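Local structure of B12-binding domain-containing protein (Kitasatospora setae, 6WTE) at residues Gln310-Ala323 with Asp359-Ile372. The protein is a cobalamin- and [4Fe-4S]-dependent radical S-adenosylmethionine methyltransferase, TsrM, whose methyl transfer probably proceeds without radical chemistry. Residues are numbered along the deposited sequence; the frame is centred on the assembly and turned at random.
Sequences QPSPFDEEFADLLA and DTERLVRLCRERGI
Asp320 OD1 is gripped by two nitrogens of Arg370, NE at 2.7 Å and NH2 at 2.9 Å. Using NE and NH2 makes the grip side-on, with both bonds falling on one oxygen; the two nitrogens approach from the same face of the carboxylate, whose plane is turned 31° from that of the guanidinium. An extended chain from CG to NE carries the guanidinium over Ala319 CB, while its NH1 binds Leu366 O on a carbonyl lone pair and also reaches Glu369 OE1. An alanine in place of Arg370 would probably leave Asp320 OD1 without its cationic mate and uncover Ala319 CB, leaving apolar packing to hold this end of the contact. Further in, Leu363 CG sits 3.6 Å from the centroid of the Phe314 ring and 6° off its normal, a CH-pi contact; Phe318 CD2 lies over the opposite face, offset toward its rim, and Leu366 CD1 meets the ring edge. With CG anti to N (chi1 -164°), the Phe314 ring also places CZ 3.7 Å from Cys367 SG, an oblique sulfur-aromatic contact. A water accepts from Phe314 N and Arg362 NH2, bridging the segments. Helices 316-325 and 357-369 thus pack as neighbours outside the parallel strands of the radical SAM core: Leu363 and Pro311 reach strand 327-335, Phe318 faces helix 278-294, and Gln310, just after strand 304-309, touches the iron-sulfur cluster.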
ATOM      1  N   GLN A 310      11.030   8.438  -5.525  1.00 11.88           N
ATOM      2  CA  GLN A 310      12.384   7.962  -5.296  1.00 13.33           C
ATOM      3  C   GLN A 310      13.354   9.121  -5.462  1.00 11.73           C
ATOM      4  O   GLN A 310      12.992  10.169  -6.012  1.00 10.72           O
ATOM      5  CB  GLN A 310      12.725   6.833  -6.269  1.00 12.14           C
ATOM      6  CG  GLN A 310      12.007   5.528  -5.950  1.00 13.13           C
ATOM      7  CD  GLN A 310      12.429   4.962  -4.613  1.00 14.61           C
ATOM      8  OE1 GLN A 310      13.568   4.521  -4.449  1.00 14.66           O
ATOM      9  NE2 GLN A 310      11.527   5.002  -3.636  1.00 11.41           N
ATOM     10  N   PRO A 311      14.583   8.991  -4.954  1.00 11.73           N
ATOM     11  CA  PRO A 311      15.524  10.118  -5.053  1.00 10.85           C
ATOM     12  C   PRO A 311      15.852  10.530  -6.475  1.00 12.39           C
ATOM     13  O   PRO A 311      16.230  11.686  -6.698  1.00 12.59           O
ATOM     14  CB  PRO A 311      16.768   9.598  -4.322  1.00 10.95           C
ATOM     15  CG  PRO A 311      16.244   8.608  -3.357  1.00 14.92           C
ATOM     16  CD  PRO A 311      15.087   7.936  -4.058  1.00 12.72           C
ATOM     17  N   SER A 312      15.745   9.624  -7.442  1.00 12.03           N
ATOM     18  CA  SER A 312      16.094   9.912  -8.820  1.00 12.64           C
ATOM     19  C   SER A 312      15.070   9.239  -9.721  1.00 13.44           C
ATOM     20  O   SER A 312      14.650   8.107  -9.439  1.00 11.32           O
ATOM     21  CB  SER A 312      17.507   9.407  -9.159  1.00 17.08           C
ATOM     22  OG  SER A 312      17.824   9.644 -10.521  1.00 18.90           O
ATOM     23  N   PRO A 313      14.645   9.899 -10.811  1.00 14.08           N
ATOM     24  CA  PRO A 313      15.066  11.230 -11.252  1.00 13.95           C
ATOM     25  C   PRO A 313      14.244  12.337 -10.613  1.00 12.04           C
ATOM     26  O   PRO A 313      13.013  12.256 -10.585  1.00 13.39           O
ATOM     27  CB  PRO A 313      14.826  11.183 -12.759  1.00 13.13           C
ATOM     28  CG  PRO A 313      13.647  10.254 -12.917  1.00 12.72           C
ATOM     29  CD  PRO A 313      13.699   9.275 -11.758  1.00 17.24           C
ATOM     30  N   PHE A 314      14.919  13.377 -10.115  1.00 11.53           N
ATOM     31  CA  PHE A 314      14.233  14.519  -9.505  1.00 12.43           C
ATOM     32  C   PHE A 314      15.086  15.743  -9.836  1.00 15.33           C
ATOM     33  O   PHE A 314      15.984  16.101  -9.072  1.00 15.11           O
ATOM     34  CB  PHE A 314      14.065  14.345  -7.998  1.00 13.22           C
ATOM     35  CG  PHE A 314      13.041  15.274  -7.382  1.00 13.26           C
ATOM     36  CD1 PHE A 314      13.318  16.624  -7.196  1.00 11.15           C
ATOM     37  CD2 PHE A 314      11.808  14.791  -6.972  1.00 14.58           C
ATOM     38  CE1 PHE A 314      12.382  17.471  -6.627  1.00 11.98           C
ATOM     39  CE2 PHE A 314      10.867  15.627  -6.403  1.00 15.07           C
ATOM     40  CZ  PHE A 314      11.145  16.970  -6.234  1.00 13.29           C
ATOM     41  N   ASP A 315      14.810  16.363 -10.984  1.00 14.40           N
ATOM     42  CA  ASP A 315      15.654  17.450 -11.459  1.00 15.11           C
ATOM     43  C   ASP A 315      14.933  18.790 -11.334  1.00 16.18           C
ATOM     44  O   ASP A 315      13.794  18.881 -10.859  1.00 15.24           O
ATOM     45  CB  ASP A 315      16.137  17.191 -12.895  1.00 16.31           C
ATOM     46  CG  ASP A 315      15.006  17.072 -13.911  1.00 17.99           C
ATOM     47  OD1 ASP A 315      13.867  17.501 -13.642  1.00 16.63           O
ATOM     48  OD2 ASP A 315      15.269  16.536 -15.010  1.00 19.70           O
ATOM     49  N   GLU A 316      15.627  19.847 -11.763  1.00 16.08           N
ATOM     50  CA  GLU A 316      15.104  21.198 -11.593  1.00 16.14           C
ATOM     51  C   GLU A 316      13.795  21.386 -12.351  1.00 17.72           C
ATOM     52  O   GLU A 316      12.848  21.991 -11.830  1.00 15.94           O
ATOM     53  CB  GLU A 316      16.147  22.219 -12.044  1.00 19.43           C
ATOM     54  CG  GLU A 316      15.743  23.661 -11.810  1.00 21.14           C
ATOM     55  CD  GLU A 316      16.849  24.630 -12.179  1.00 28.32           C
ATOM     56  OE1 GLU A 316      17.906  24.165 -12.660  1.00 30.75           O
ATOM     57  OE2 GLU A 316      16.664  25.851 -11.982  1.00 31.39           O
ATOM     58  N   GLU A 317      13.722  20.877 -13.584  1.00 15.80           N
ATOM     59  CA  GLU A 317      12.485  20.995 -14.352  1.00 17.58           C
ATOM     60  C   GLU A 317      11.330  20.304 -13.641  1.00 16.86           C
ATOM     61  O   GLU A 317      10.206  20.819 -13.617  1.00 16.41           O
ATOM     62  CB  GLU A 317      12.666  20.414 -15.753  1.00 21.90           C
ATOM     63  CG  GLU A 317      11.405  20.516 -16.611  1.00 20.33           C
ATOM     64  CD  GLU A 317      11.484  19.717 -17.896  1.00 25.94           C
ATOM     65  OE1 GLU A 317      12.081  18.618 -17.892  1.00 25.74           O
ATOM     66  OE2 GLU A 317      10.947  20.198 -18.916  1.00 30.47           O
ATOM     67  N   PHE A 318      11.584  19.126 -13.068  1.00 14.74           N
ATOM     68  CA  PHE A 318      10.537  18.428 -12.333  1.00 14.79           C
ATOM     69  C   PHE A 318      10.070  19.253 -11.143  1.00 13.06           C
ATOM     70  O   PHE A 318       8.864  19.382 -10.903  1.00 14.06           O
ATOM     71  CB  PHE A 318      11.044  17.058 -11.877  1.00 15.42           C
ATOM     72  CG  PHE A 318       9.964  16.152 -11.329  1.00 13.70           C
ATOM     73  CD1 PHE A 318       8.837  15.867 -12.077  1.00 15.19           C
ATOM     74  CD2 PHE A 318      10.098  15.567 -10.076  1.00 13.10           C
ATOM     75  CE1 PHE A 318       7.845  15.024 -11.579  1.00 12.32           C
ATOM     76  CE2 PHE A 318       9.116  14.714  -9.580  1.00 13.99           C
ATOM     77  CZ  PHE A 318       7.986  14.450 -10.332  1.00 12.85           C
ATOM     78  N   ALA A 319      11.012  19.852 -10.407  1.00 14.68           N
ATOM     79  CA  ALA A 319      10.642  20.631  -9.235  1.00 16.34           C
ATOM     80  C   ALA A 319       9.868  21.884  -9.625  1.00 14.40           C
ATOM     81  O   ALA A 319       8.906  22.255  -8.944  1.00 15.00           O
ATOM     82  CB  ALA A 319      11.886  20.992  -8.423  1.00 13.77           C
ATOM     83  N   ASP A 320      10.261  22.542 -10.724  1.00 15.63           N
ATOM     84  CA  ASP A 320       9.499  23.695 -11.204  1.00 14.23           C
ATOM     85  C   ASP A 320       8.088  23.293 -11.610  1.00 13.61           C
ATOM     86  O   ASP A 320       7.126  24.029 -11.362  1.00 14.79           O
ATOM     87  CB  ASP A 320      10.211  24.356 -12.384  1.00 16.74           C
ATOM     88  CG  ASP A 320      11.469  25.097 -11.973  1.00 17.18           C
ATOM     89  OD1 ASP A 320      11.597  25.465 -10.787  1.00 20.52           O
ATOM     90  OD2 ASP A 320      12.323  25.323 -12.848  1.00 22.77           O
ATOM     91  N   LEU A 321       7.944  22.125 -12.242  1.00 13.98           N
ATOM     92  CA  LEU A 321       6.618  21.664 -12.641  1.00 13.51           C
ATOM     93  C   LEU A 321       5.767  21.316 -11.427  1.00 14.28           C
ATOM     94  O   LEU A 321       4.586  21.675 -11.368  1.00 13.60           O
ATOM     95  CB  LEU A 321       6.749  20.465 -13.575  1.00 14.73           C
ATOM     96  CG  LEU A 321       7.130  20.786 -15.021  1.00 13.58           C
ATOM     97  CD1 LEU A 321       7.420  19.504 -15.783  1.00 14.77           C
ATOM     98  CD2 LEU A 321       6.018  21.578 -15.704  1.00 14.86           C
ATOM     99  N   LEU A 322       6.352  20.633 -10.440  1.00 12.68           N
ATOM    100  CA  LEU A 322       5.626  20.357  -9.203  1.00 12.54           C
ATOM    101  C   LEU A 322       5.146  21.646  -8.549  1.00 13.02           C
ATOM    102  O   LEU A 322       3.983  21.753  -8.140  1.00 13.45           O
ATOM    103  CB  LEU A 322       6.515  19.571  -8.243  1.00 12.51           C
ATOM    104  CG  LEU A 322       6.775  18.105  -8.578  1.00 11.15           C
ATOM    105  CD1 LEU A 322       7.881  17.602  -7.670  1.00 12.58           C
ATOM    106  CD2 LEU A 322       5.504  17.273  -8.394  1.00 12.51           C
ATOM    107  N   ALA A 323       6.029  22.642  -8.437  1.00 12.85           N
ATOM    108  CA  ALA A 323       5.626  23.892  -7.801  1.00 13.01           C
ATOM    109  C   ALA A 323       4.483  24.547  -8.563  1.00 13.71           C
ATOM    110  O   ALA A 323       3.498  24.985  -7.959  1.00 13.45           O
ATOM    111  CB  ALA A 323       6.820  24.843  -7.694  1.00 16.71           C
ATOM    112  N   ASP A 359      21.289  12.613  -4.897  1.00 11.96           N
ATOM    113  CA  ASP A 359      19.949  12.741  -5.457  1.00 15.95           C
ATOM    114  C   ASP A 359      18.943  13.149  -4.390  1.00 14.30           C
ATOM    115  O   ASP A 359      18.045  13.953  -4.659  1.00 12.42           O
ATOM    116  CB  ASP A 359      19.530  11.432  -6.129  1.00 12.07           C
ATOM    117  CG  ASP A 359      20.386  11.103  -7.337  1.00 15.63           C
ATOM    118  OD1 ASP A 359      20.561  11.977  -8.208  1.00 19.21           O
ATOM    119  OD2 ASP A 359      20.908   9.977  -7.412  1.00 16.38           O
ATOM    120  N   THR A 360      19.069  12.601  -3.176  1.00 11.24           N
ATOM    121  CA  THR A 360      18.201  13.035  -2.086  1.00 11.26           C
ATOM    122  C   THR A 360      18.533  14.463  -1.661  1.00 11.40           C
ATOM    123  O   THR A 360      17.632  15.261  -1.378  1.00 12.61           O
ATOM    124  CB  THR A 360      18.317  12.069  -0.902  1.00 13.45           C
ATOM    125  OG1 THR A 360      17.728  10.803  -1.248  1.00 11.94           O
ATOM    126  CG2 THR A 360      17.597  12.620   0.323  1.00 13.93           C
ATOM    127  N   GLU A 361      19.825  14.801  -1.609  1.00 11.67           N
ATOM    128  CA  GLU A 361      20.216  16.169  -1.286  0.50 12.26           C
ATOM    129  C   GLU A 361      19.641  17.159  -2.292  1.00 12.22           C
ATOM    130  O   GLU A 361      19.143  18.225  -1.910  1.00 12.14           O
ATOM    131  CB  GLU A 361      21.741  16.273  -1.237  0.50 13.20           C
ATOM    132  CG  GLU A 361      22.272  17.643  -0.855  0.50 14.16           C
ATOM    133  CD  GLU A 361      22.233  17.909   0.638  0.50 16.69           C
ATOM    134  OE1 GLU A 361      21.714  18.973   1.040  0.50 20.27           O
ATOM    135  OE2 GLU A 361      22.728  17.059   1.409  0.50 15.85           O
ATOM    136  N   ARG A 362      19.713  16.831  -3.585  1.00 11.93           N
ATOM    137  CA  ARG A 362      19.174  17.744  -4.588  0.50 12.73           C
ATOM    138  C   ARG A 362      17.660  17.834  -4.488  1.00 12.86           C
ATOM    139  O   ARG A 362      17.097  18.926  -4.600  1.00 13.20           O
ATOM    140  CB  ARG A 362      19.586  17.323  -5.998  0.50 14.23           C
ATOM    141  CG  ARG A 362      19.098  18.313  -7.059  0.50 15.28           C
ATOM    142  CD  ARG A 362      19.600  17.998  -8.460  0.50 16.79           C
ATOM    143  NE  ARG A 362      19.043  16.761  -8.995  0.50 15.20           N
ATOM    144  CZ  ARG A 362      19.141  16.395 -10.271  0.50 17.02           C
ATOM    145  NH1 ARG A 362      19.772  17.177 -11.139  0.50 17.39           N
ATOM    146  NH2 ARG A 362      18.609  15.253 -10.682  0.50 19.77           N
ATOM    147  N   LEU A 363      16.987  16.705  -4.277  1.00 11.48           N
ATOM    148  CA  LEU A 363      15.539  16.739  -4.112  1.00 11.28           C
ATOM    149  C   LEU A 363      15.146  17.682  -2.988  1.00 11.38           C
ATOM    150  O   LEU A 363      14.260  18.531  -3.149  1.00 11.47           O
ATOM    151  CB  LEU A 363      15.018  15.329  -3.836  1.00 10.98           C
ATOM    152  CG  LEU A 363      13.515  15.099  -3.654  1.00 10.90           C
ATOM    153  CD1 LEU A 363      13.236  13.641  -3.965  1.00 11.54           C
ATOM    154  CD2 LEU A 363      13.069  15.395  -2.234  1.00 12.16           C
ATOM    155  N   VAL A 364      15.784  17.530  -1.827  1.00 12.05           N
ATOM    156  CA  VAL A 364      15.408  18.337  -0.674  1.00 11.89           C
ATOM    157  C   VAL A 364      15.701  19.809  -0.936  1.00 13.18           C
ATOM    158  O   VAL A 364      14.871  20.680  -0.643  1.00 14.55           O
ATOM    159  CB  VAL A 364      16.116  17.819   0.592  1.00 14.60           C
ATOM    160  CG1 VAL A 364      15.915  18.787   1.754  1.00 19.48           C
ATOM    161  CG2 VAL A 364      15.596  16.433   0.958  1.00 12.66           C
ATOM    162  N   ARG A 365      16.856  20.108  -1.540  1.00 12.07           N
ATOM    163  CA  ARG A 365      17.188  21.503  -1.852  1.00 12.40           C
ATOM    164  C   ARG A 365      16.172  22.120  -2.807  1.00 14.07           C
ATOM    165  O   ARG A 365      15.668  23.225  -2.568  1.00 15.92           O
ATOM    166  CB  ARG A 365      18.587  21.617  -2.453  1.00 15.54           C
ATOM    167  CG  ARG A 365      18.837  23.012  -3.024  1.00 15.58           C
ATOM    168  CD  ARG A 365      20.248  23.177  -3.584  1.00 15.31           C
ATOM    169  NE  ARG A 365      20.543  22.246  -4.669  1.00 15.56           N
ATOM    170  CZ  ARG A 365      20.267  22.462  -5.953  1.00 17.19           C
ATOM    171  NH1 ARG A 365      19.664  23.586  -6.335  1.00 19.60           N
ATOM    172  NH2 ARG A 365      20.587  21.546  -6.859  1.00 17.38           N
ATOM    173  N   LEU A 366      15.902  21.442  -3.923  1.00 13.53           N
ATOM    174  CA  LEU A 366      14.968  21.972  -4.909  1.00 15.26           C
ATOM    175  C   LEU A 366      13.592  22.200  -4.298  1.00 15.92           C
ATOM    176  O   LEU A 366      12.932  23.205  -4.591  1.00 14.54           O
ATOM    177  CB  LEU A 366      14.871  21.023  -6.108  1.00 12.83           C
ATOM    178  CG  LEU A 366      16.109  20.888  -7.006  1.00 15.69           C
ATOM    179  CD1 LEU A 366      15.869  19.832  -8.078  1.00 17.21           C
ATOM    180  CD2 LEU A 366      16.497  22.229  -7.640  1.00 16.87           C
ATOM    181  N   CYS A 367      13.141  21.279  -3.443  1.00 15.57           N
ATOM    182  CA  CYS A 367      11.867  21.490  -2.766  1.00 15.28           C
ATOM    183  C   CYS A 367      11.944  22.671  -1.805  1.00 16.55           C
ATOM    184  O   CYS A 367      11.026  23.498  -1.759  1.00 17.31           O
ATOM    185  CB  CYS A 367      11.449  20.229  -2.027  1.00 14.52           C
ATOM    186  SG  CYS A 367      10.929  18.874  -3.106  1.00 13.14           S
ATOM    187  N   ARG A 368      13.032  22.762  -1.033  1.00 16.38           N
ATOM    188  CA  ARG A 368      13.203  23.893  -0.124  0.50 18.02           C
ATOM    189  C   ARG A 368      13.171  25.214  -0.879  1.00 22.40           C
ATOM    190  O   ARG A 368      12.499  26.165  -0.462  1.00 17.41           O
ATOM    191  CB  ARG A 368      14.516  23.758   0.651  0.50 18.94           C
ATOM    192  CG  ARG A 368      14.769  24.921   1.604  0.50 20.72           C
ATOM    193  CD  ARG A 368      16.146  24.863   2.248  0.50 22.05           C
ATOM    194  NE  ARG A 368      17.221  25.181   1.311  0.50 20.82           N
ATOM    195  CZ  ARG A 368      18.225  24.363   1.017  0.50 20.34           C
ATOM    196  NH1 ARG A 368      19.156  24.740   0.152  0.50 22.88           N
ATOM    197  NH2 ARG A 368      18.304  23.171   1.593  0.50 22.89           N
ATOM    198  N   GLU A 369      13.894  25.291  -1.999  1.00 18.29           N
ATOM    199  CA  GLU A 369      13.911  26.503  -2.810  1.00 18.95           C
ATOM    200  C   GLU A 369      12.522  26.913  -3.284  1.00 18.18           C
ATOM    201  O   GLU A 369      12.299  28.095  -3.569  1.00 17.78           O
ATOM    202  CB  GLU A 369      14.817  26.303  -4.021  1.00 17.09           C
ATOM    203  CG  GLU A 369      16.286  26.117  -3.680  1.00 17.09           C
ATOM    204  CD  GLU A 369      17.106  25.761  -4.897  1.00 17.34           C
ATOM    205  OE1 GLU A 369      16.503  25.392  -5.930  1.00 17.82           O
ATOM    206  OE2 GLU A 369      18.349  25.849  -4.824  1.00 18.49           O
ATOM    207  N   ARG A 370      11.585  25.972  -3.378  1.00 17.13           N
ATOM    208  CA  ARG A 370      10.260  26.253  -3.908  1.00 19.16           C
ATOM    209  C   ARG A 370       9.167  26.173  -2.853  1.00 16.23           C
ATOM    210  O   ARG A 370       7.986  26.193  -3.204  1.00 17.35           O
ATOM    211  CB  ARG A 370       9.944  25.300  -5.063  1.00 17.14           C
ATOM    212  CG  ARG A 370      10.803  25.559  -6.289  1.00 17.03           C
ATOM    213  CD  ARG A 370      11.019  24.318  -7.151  1.00 17.83           C
ATOM    214  NE  ARG A 370      11.923  24.646  -8.251  1.00 16.46           N
ATOM    215  CZ  ARG A 370      13.238  24.784  -8.108  1.00 18.97           C
ATOM    216  NH1 ARG A 370      13.796  24.601  -6.919  1.00 17.13           N
ATOM    217  NH2 ARG A 370      13.996  25.111  -9.148  1.00 17.77           N
ATOM    218  N   GLY A 371       9.525  26.103  -1.575  1.00 15.18           N
ATOM    219  CA  GLY A 371       8.504  26.068  -0.547  1.00 17.91           C
ATOM    220  C   GLY A 371       7.701  24.789  -0.529  1.00 16.90           C
ATOM    221  O   GLY A 371       6.541  24.795  -0.106  1.00 17.85           O
ATOM    222  N   ILE A 372       8.289  23.694  -0.993  1.00 13.15           N
ATOM    223  CA  ILE A 372       7.657  22.380  -0.980  1.00 11.86           C
ATOM    224  C   ILE A 372       8.205  21.611   0.209  1.00 14.38           C
ATOM    225  O   ILE A 372       9.428  21.485   0.365  1.00 14.46           O
ATOM    226  CB  ILE A 372       7.922  21.632  -2.294  1.00 11.66           C
ATOM    227  CG1 ILE A 372       7.244  22.358  -3.451  1.00 12.20           C
ATOM    228  CG2 ILE A 372       7.466  20.166  -2.206  1.00 11.64           C
ATOM    229  CD1 ILE A 372       7.666  21.818  -4.796  1.00 13.88           C
TER
HETATM  230  O   HOH W   1      17.696  12.994  -9.754  1.00 20.84           O